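Local coordinates for protein lysyl oxidase (Pichia pastoris, PDB 1W7C) that is a copper- and topaquinone-containing amine oxidase that probably converts primary amines, including lysine side chains, to aldehydes by oxidative deamination, at residues N685-T689 / T690-F694; A294-G297 / D298-Y301; S658-L661 / P662-F666. All coordinates share one frame; numbering follows the deposited sequence.

Contact 1: N685-T689 / T690-F694; sequences NSRDT and TQQVF
Arg-687 offers its backbone O to the side-chain amide of Gln-692, whose NE2 donates at 3.0 Å from above the carbonyl plane, through a bent N-H...O of 134°. The two side chains cross nearly perpendicularly, with the guanidinium and amide planes about 49° apart, and the guanidinium turns elsewhere for its bonds: NH2 reaches Ser-686 OG at 2.8 Å in the guanidinium plane, NE makes a salt bridge to Glu-684, which also hydrogen-bonds Ser-686 OG, and NH1 donates to Ile-266 O of the second subunit. Asp-688 turns away from 690-694, its carboxylate in salt bridges to Lys-327 and to Arg-275 of the second subunit. Ser-686 to Thr-689 form a type I beta turn, just ahead of strand 692-697, and the Gln-692 amide closes the bend from inside by gripping a second carbonyl, with NE2 2.8 Å from Thr-689 O. That one NE2 thus ties two turn carbonyls to the first residue of the strand. Thr-689 OG1, anti to its own N, accepts Gln-691 N at 3.1 Å and a nearly straight 169°, the geometry of an ST turn; the hydroxyl's stronger partner is Asp-278 of the second subunit. An inverse gamma turn centred on Gln-691 follows.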
loop_
_atom_site.group_PDB
_atom_site.type_symbol
_atom_site.label_atom_id
_atom_site.label_comp_id
_atom_site.label_asym_id
_atom_site.label_seq_id
_atom_site.Cartn_x
_atom_site.Cartn_y
_atom_site.Cartn_z
ATOM N N ASN A 685 16.660 1.116 -14.214
ATOM C CA ASN A 685 17.826 0.253 -14.111
ATOM C C ASN A 685 17.619 -1.226 -13.768
ATOM O O ASN A 685 18.580 -1.952 -13.531
ATOM C CB ASN A 685 18.883 0.888 -13.186
ATOM C CG ASN A 685 19.994 1.569 -13.950
ATOM O OD1 ASN A 685 21.132 1.175 -13.848
ATOM N ND2 ASN A 685 19.657 2.606 -14.724
ATOM N N SER A 686 16.401 -1.730 -13.931
ATOM C CA SER A 686 16.190 -3.169 -13.872
ATOM C C SER A 686 16.446 -3.912 -15.172
ATOM O O SER A 686 16.399 -5.147 -15.180
ATOM C CB SER A 686 14.768 -3.487 -13.403
ATOM O OG SER A 686 13.784 -3.195 -14.377
ATOM N N ARG A 687 16.688 -3.181 -16.265
ATOM C CA ARG A 687 16.672 -3.783 -17.600
ATOM C C ARG A 687 17.737 -4.856 -17.833
ATOM O O ARG A 687 17.602 -5.695 -18.738
ATOM C CB ARG A 687 16.835 -2.707 -18.683
ATOM C CG ARG A 687 15.790 -1.575 -18.735
ATOM C CD ARG A 687 14.341 -1.996 -19.059
ATOM N NE ARG A 687 13.788 -2.716 -17.930
ATOM C CZ ARG A 687 13.398 -3.979 -17.922
ATOM N NH1 ARG A 687 13.303 -4.674 -19.052
ATOM N NH2 ARG A 687 13.019 -4.508 -16.780
ATOM N N ASP A 688 18.783 -4.857 -17.007
ATOM C CA ASP A 688 19.829 -5.855 -17.103
ATOM C C ASP A 688 19.553 -7.211 -16.418
ATOM O O ASP A 688 20.321 -8.172 -16.563
ATOM C CB ASP A 688 21.154 -5.271 -16.588
ATOM C CG ASP A 688 21.102 -4.856 -15.154
ATOM O OD1 ASP A 688 20.109 -4.221 -14.774
ATOM O OD2 ASP A 688 22.020 -5.114 -14.360
ATOM N N THR A 689 18.438 -7.332 -15.700
ATOM C CA THR A 689 18.134 -8.614 -15.098
ATOM C C THR A 689 17.903 -9.688 -16.158
ATOM O O THR A 689 17.403 -9.412 -17.254
ATOM C CB THR A 689 16.934 -8.548 -14.120
ATOM O OG1 THR A 689 16.812 -9.809 -13.463
ATOM C CG2 THR A 689 15.587 -8.286 -14.786
ATOM N N THR A 690 18.244 -10.926 -15.846
ATOM C CA THR A 690 17.876 -12.038 -16.689
ATOM C C THR A 690 16.467 -12.545 -16.387
ATOM O O THR A 690 15.983 -13.401 -17.134
ATOM C CB THR A 690 18.809 -13.198 -16.502
ATOM O OG1 THR A 690 18.687 -13.696 -15.165
ATOM C CG2 THR A 690 20.295 -12.832 -16.735
ATOM N N GLN A 691 15.826 -12.047 -15.320
ATOM C CA GLN A 691 14.527 -12.578 -14.915
ATOM C C GLN A 691 13.429 -11.852 -15.704
ATOM O O GLN A 691 12.630 -11.083 -15.161
ATOM C CB GLN A 691 14.335 -12.419 -13.395
ATOM C CG GLN A 691 15.429 -13.115 -12.594
ATOM C CD GLN A 691 15.527 -14.600 -12.890
ATOM O OE1 GLN A 691 14.595 -15.362 -12.632
ATOM N NE2 GLN A 691 16.658 -15.016 -13.466
ATOM N N GLN A 692 13.440 -12.102 -17.014
ATOM C CA GLN A 692 12.490 -11.483 -17.930
ATOM C C GLN A 692 12.293 -12.388 -19.135
ATOM O O GLN A 692 13.061 -13.355 -19.311
ATOM C CB GLN A 692 12.940 -10.059 -18.303
ATOM C CG GLN A 692 14.297 -9.918 -18.916
ATOM C CD GLN A 692 14.564 -8.471 -19.322
ATOM O OE1 GLN A 692 13.951 -7.971 -20.251
ATOM N NE2 GLN A 692 15.527 -7.825 -18.663
ATOM N N VAL A 693 11.266 -12.087 -19.933
ATOM C CA VAL A 693 10.953 -12.839 -21.153
ATOM C C VAL A 693 10.747 -11.823 -22.267
ATOM O O VAL A 693 10.229 -10.732 -22.045
ATOM C CB VAL A 693 9.699 -13.756 -20.977
ATOM C CG1 VAL A 693 8.444 -12.955 -20.673
ATOM C CG2 VAL A 693 9.492 -14.645 -22.192
ATOM N N PHE A 694 11.148 -12.228 -23.466
ATOM C CA PHE A 694 10.891 -11.480 -24.681
ATOM C C PHE A 694 10.299 -12.450 -25.669
ATOM O O PHE A 694 10.968 -13.338 -26.152
ATOM C CB PHE A 694 12.174 -10.832 -25.202
ATOM C CG PHE A 694 11.985 -9.949 -26.403
ATOM C CD1 PHE A 694 12.739 -10.145 -27.564
ATOM C CD2 PHE A 694 11.097 -8.893 -26.373
ATOM C CE1 PHE A 694 12.580 -9.317 -28.661
ATOM C CE2 PHE A 694 10.929 -8.061 -27.487
ATOM C CZ PHE A 694 11.675 -8.265 -28.617
#

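Contact 2: A294-G297 / D298-Y301; sequences AYDG and DEEY. Unlike the reference sequence in segment 298-301: Asp-298 (reference Glu).
A G1 beta bulge closes the hairpin that joins strand 294-296 to strand 301-304: Glu-300 and Tyr-301 both face Asp-296. Asp-296 and Tyr-301 form the antiparallel hydrogen-bonded pair at the mouth of the loop. Asp-296 N donates to Tyr-301 O at 2.8 Å with an N-H...O angle of 164°, whereas the return bond from Tyr-301 N to Asp-296 O is weak, 3.5 Å long. Between them Asp-296 O also faces Glu-300 N at 2.9 Å, a bent and weak bond, so one carbonyl is shared across the bulge. The CA of Tyr-295 adds a C-H...O contact to Tyr-301 O at 3.1 Å.

The Asp-296 side chain does a second job inside the loop. With CG anti to the backbone N (chi1 -178°), the carboxylate swings over the turn, and OD1 takes Glu-299 N at 3.1 Å from well above the carboxylate plane, 66° out of it. Asp-298 N makes a weaker bond to the same oxygen, as in an Asx turn. The Glu-299 side chain runs alongside Asp-296 in the same direction, its CG packed 3.4 Å from Asp-296 OD2. That oxygen accepts a hydrogen bond from Ala-15 N, and a bound magnesium ion lies about 4 Å from the side chain, which may ease the gathering of acidic groups here. Glu-300 points the other way and hydrogen-bonds Tyr-399 through OE1.

Gly-297, Asp-298 and Glu-299 have right-handed helical backbone angles and Glu-300 has left-handed ones, the sequence of conformations characteristic of a four-residue beta-hairpin loop ending in a G1 bulge.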
loop_
_atom_site.group_PDB
_atom_site.type_symbol
_atom_site.label_atom_id
_atom_site.label_comp_id
_atom_site.label_asym_id
_atom_site.label_seq_id
_atom_site.Cartn_x
_atom_site.Cartn_y
_atom_site.Cartn_z
ATOM N N ALA A 294 23.753 -13.244 -1.209
ATOM C CA ALA A 294 24.996 -13.681 -0.571
ATOM C C ALA A 294 25.252 -12.866 0.683
ATOM O O ALA A 294 24.660 -11.814 0.890
ATOM C CB ALA A 294 26.166 -13.560 -1.530
ATOM N N TYR A 295 26.157 -13.337 1.527
ATOM C CA TYR A 295 26.446 -12.635 2.776
ATOM C C TYR A 295 27.812 -13.010 3.305
ATOM O O TYR A 295 28.386 -14.051 2.937
ATOM C CB TYR A 295 25.384 -12.913 3.845
ATOM C CG TYR A 295 25.432 -14.318 4.388
ATOM C CD1 TYR A 295 25.958 -14.593 5.650
ATOM C CD2 TYR A 295 24.954 -15.371 3.636
ATOM C CE1 TYR A 295 26.019 -15.879 6.133
ATOM C CE2 TYR A 295 25.038 -16.705 4.093
ATOM C CZ TYR A 295 25.570 -16.946 5.339
ATOM O OH TYR A 295 25.615 -18.219 5.833
ATOM N N ASP A 296 28.317 -12.095 4.135
ATOM C CA ASP A 296 29.524 -12.305 4.933
ATOM C C ASP A 296 29.044 -12.539 6.362
ATOM O O ASP A 296 28.483 -11.630 6.978
ATOM C CB ASP A 296 30.394 -11.040 4.854
ATOM C CG ASP A 296 31.688 -11.173 5.601
ATOM O OD1 ASP A 296 31.708 -11.867 6.639
ATOM O OD2 ASP A 296 32.722 -10.566 5.234
ATOM N N GLY A 297 29.187 -13.750 6.861
ATOM C CA GLY A 297 28.601 -14.104 8.143
ATOM C C GLY A 297 29.201 -13.364 9.322
ATOM O O GLY A 297 28.502 -13.022 10.259
ATOM N N ASP A 298 30.498 -13.116 9.267
ATOM C CA ASP A 298 31.204 -12.416 10.354
ATOM C C ASP A 298 30.887 -10.917 10.366
ATOM O O ASP A 298 30.820 -10.307 11.427
ATOM C CB ASP A 298 32.721 -12.596 10.228
ATOM C CG ASP A 298 33.199 -13.929 10.703
ATOM O OD1 ASP A 298 32.400 -14.829 11.075
ATOM O OD2 ASP A 298 34.418 -14.170 10.749
ATOM N N GLU A 299 30.673 -10.336 9.188
ATOM C CA GLU A 299 30.476 -8.902 9.086
ATOM C C GLU A 299 29.011 -8.479 8.935
ATOM O O GLU A 299 28.719 -7.293 8.947
ATOM C CB GLU A 299 31.303 -8.311 7.940
ATOM C CG GLU A 299 32.803 -8.556 8.030
ATOM C CD GLU A 299 33.445 -7.994 9.288
ATOM O OE1 GLU A 299 32.929 -7.066 9.930
ATOM O OE2 GLU A 299 34.515 -8.485 9.657
ATOM N N GLU A 300 28.113 -9.440 8.824
ATOM C CA GLU A 300 26.706 -9.161 8.579
ATOM C C GLU A 300 26.556 -8.111 7.436
ATOM O O GLU A 300 25.859 -7.114 7.535
ATOM C CB GLU A 300 25.954 -8.730 9.870
ATOM C CG GLU A 300 25.685 -10.017 10.673
ATOM C CD GLU A 300 25.058 -9.706 12.003
ATOM O OE1 GLU A 300 23.812 -9.830 12.146
ATOM O OE2 GLU A 300 25.821 -9.256 12.898
ATOM N N TYR A 301 27.242 -8.453 6.343
ATOM C CA TYR A 301 27.165 -7.714 5.087
ATOM C C TYR A 301 26.420 -8.592 4.093
ATOM O O TYR A 301 26.667 -9.805 4.024
ATOM C CB TYR A 301 28.568 -7.385 4.566
ATOM C CG TYR A 301 28.549 -6.745 3.204
ATOM C CD1 TYR A 301 28.338 -5.373 3.057
ATOM C CD2 TYR A 301 28.741 -7.493 2.059
ATOM C CE1 TYR A 301 28.307 -4.782 1.818
ATOM C CE2 TYR A 301 28.694 -6.906 0.799
ATOM C CZ TYR A 301 28.503 -5.543 0.679
ATOM O OH TYR A 301 28.444 -4.939 -0.565
#

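Contact 3: S658-L661 / P662-F666; sequences SNDL and PNTIF
The side chains of Asp-660 and Thr-664 run alongside each other in one direction and are joined by the single direct hydrogen bond between 658-661 and 662-666: Thr-664 OG1 donates to Asp-660 OD1 at 2.8 Å, on the lone pair anti to the other carboxylate oxygen. With CG beside the backbone N (chi1 -63°), Asp-660 also sends OD1 to NE2 of His-654, a copper ligand, while OD2 accepts Asn-657 N.

Two waters stitch the turn. The first donates to Asp-660 OD1 at 2.9 Å and to Asn-659 O, and accepts Ile-665 N at 3.0 Å. The second bridges backbone carbonyls, donating to Asp-660 O at 2.7 Å and to Pro-662 O. The latter carbonyl is gripped again by Asn-663 ND2, along an almost straight N-H...O of 175° from above the carbonyl plane.

Van der Waals contact is slight: the Ile-665 methyl CD1 rests 3.7 Å from the amide nitrogen ND2 of Asn-659, whose hydrogen bond goes to Asp-449 of the second subunit. The cis peptide between Leu-661 and Pro-662 reverses the chain after the short 3-10 turn.

Held by Thr-664, a water and His-654, Asp-660 OD1 is a second-shell acceptor that probably fixes the rotation of the His-654 imidazole and may make this copper ligand more electron-rich.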
loop_
_atom_site.group_PDB
_atom_site.type_symbol
_atom_site.label_atom_id
_atom_site.label_comp_id
_atom_site.label_asym_id
_atom_site.label_seq_id
_atom_site.Cartn_x
_atom_site.Cartn_y
_atom_site.Cartn_z
ATOM N N SER A 658 -14.689 -5.501 16.108
ATOM C CA SER A 658 -14.769 -6.964 16.146
ATOM C C SER A 658 -13.618 -7.626 15.420
ATOM O O SER A 658 -13.186 -8.721 15.804
ATOM C CB SER A 658 -16.087 -7.414 15.528
ATOM O OG SER A 658 -16.152 -7.097 14.152
ATOM N N ASN A 659 -13.087 -6.963 14.386
ATOM C CA ASN A 659 -12.006 -7.563 13.597
ATOM C C ASN A 659 -10.668 -7.520 14.293
ATOM O O ASN A 659 -9.675 -7.927 13.699
ATOM C CB ASN A 659 -11.931 -6.946 12.177
ATOM C CG ASN A 659 -11.948 -8.004 11.103
ATOM O OD1 ASN A 659 -12.768 -8.948 11.169
ATOM N ND2 ASN A 659 -11.047 -7.910 10.129
ATOM N N ASP A 660 -10.657 -7.056 15.557
ATOM C CA ASP A 660 -9.501 -7.068 16.438
ATOM C C ASP A 660 -9.620 -8.069 17.609
ATOM O O ASP A 660 -8.756 -8.084 18.468
ATOM C CB ASP A 660 -9.254 -5.665 16.965
ATOM C CG ASP A 660 -8.923 -4.695 15.882
ATOM O OD1 ASP A 660 -7.718 -4.643 15.505
ATOM O OD2 ASP A 660 -9.804 -4.001 15.356
ATOM N N LEU A 661 -10.685 -8.867 17.631
ATOM C CA LEU A 661 -10.869 -9.897 18.659
ATOM C C LEU A 661 -10.886 -11.275 18.038
ATOM O O LEU A 661 -11.655 -11.490 17.110
ATOM C CB LEU A 661 -12.166 -9.690 19.447
ATOM C CG LEU A 661 -12.256 -8.430 20.310
ATOM C CD1 LEU A 661 -13.663 -8.355 20.916
ATOM C CD2 LEU A 661 -11.150 -8.387 21.341
ATOM N N PRO A 662 -10.085 -12.223 18.517
ATOM C CA PRO A 662 -9.203 -12.092 19.684
ATOM C C PRO A 662 -7.935 -11.274 19.486
ATOM O O PRO A 662 -7.367 -10.828 20.478
ATOM C CB PRO A 662 -8.861 -13.544 20.023
ATOM C CG PRO A 662 -8.905 -14.241 18.688
ATOM C CD PRO A 662 -10.072 -13.577 17.964
ATOM N N ASN A 663 -7.527 -11.060 18.238
ATOM C CA ASN A 663 -6.295 -10.318 17.933
ATOM C C ASN A 663 -6.504 -9.402 16.737
ATOM O O ASN A 663 -7.328 -9.661 15.859
ATOM C CB ASN A 663 -5.144 -11.254 17.539
ATOM C CG ASN A 663 -4.173 -11.631 18.667
ATOM O OD1 ASN A 663 -3.040 -11.994 18.358
ATOM N ND2 ASN A 663 -4.587 -11.565 19.927
ATOM N N THR A 664 -5.713 -8.334 16.701
ATOM C CA THR A 664 -5.542 -7.509 15.524
ATOM C C THR A 664 -4.838 -8.308 14.431
ATOM O O THR A 664 -4.045 -9.184 14.702
ATOM C CB THR A 664 -4.701 -6.289 15.938
ATOM O OG1 THR A 664 -5.458 -5.512 16.878
ATOM C CG2 THR A 664 -4.387 -5.381 14.776
ATOM N N ILE A 665 -5.167 -8.012 13.177
ATOM C CA ILE A 665 -4.570 -8.664 12.014
ATOM C C ILE A 665 -3.591 -7.738 11.273
ATOM O O ILE A 665 -3.784 -6.532 11.179
ATOM C CB ILE A 665 -5.650 -9.290 11.080
ATOM C CG1 ILE A 665 -6.478 -8.247 10.339
ATOM C CG2 ILE A 665 -6.508 -10.262 11.889
ATOM C CD1 ILE A 665 -7.552 -8.834 9.446
ATOM N N PHE A 666 -2.550 -8.361 10.715
ATOM C CA PHE A 666 -1.462 -7.655 10.062
ATOM C C PHE A 666 -1.887 -7.077 8.713
ATOM O O PHE A 666 -1.280 -6.117 8.242
ATOM C CB PHE A 666 -0.273 -8.584 9.775
ATOM C CG PHE A 666 0.621 -8.918 10.968
ATOM C CD1 PHE A 666 1.037 -10.252 11.186
ATOM C CD2 PHE A 666 1.145 -7.947 11.771
ATOM C CE1 PHE A 666 1.945 -10.549 12.223
ATOM C CE2 PHE A 666 2.018 -8.244 12.784
ATOM C CZ PHE A 666 2.415 -9.536 13.010
HETATM O O HOH W 1 -7.593 -6.188 13.107
HETATM O O HOH W 2 -7.099 -7.968 20.640
#

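Overall arrangement
From the N terminus, contact 2 comes first and closes the short hairpin loop between strands 294-296 and 301-304. Contact 3 follows far along the chain, folding the loop between strands 642-654 and 670-678 beside the copper site, and contact 1 then turns the chain into strand 692-697. The three are in series, with neither nesting nor crossing. Within one chain they stay apart: the centres of contacts 1 and 2 are about 27 Å from each other, those of contacts 1 and 3 about 41 Å. The dimer links the latter two, because Arg-687 of contact 1 packs on Pro-662 of the second subunit, a residue of that subunit's contact 3.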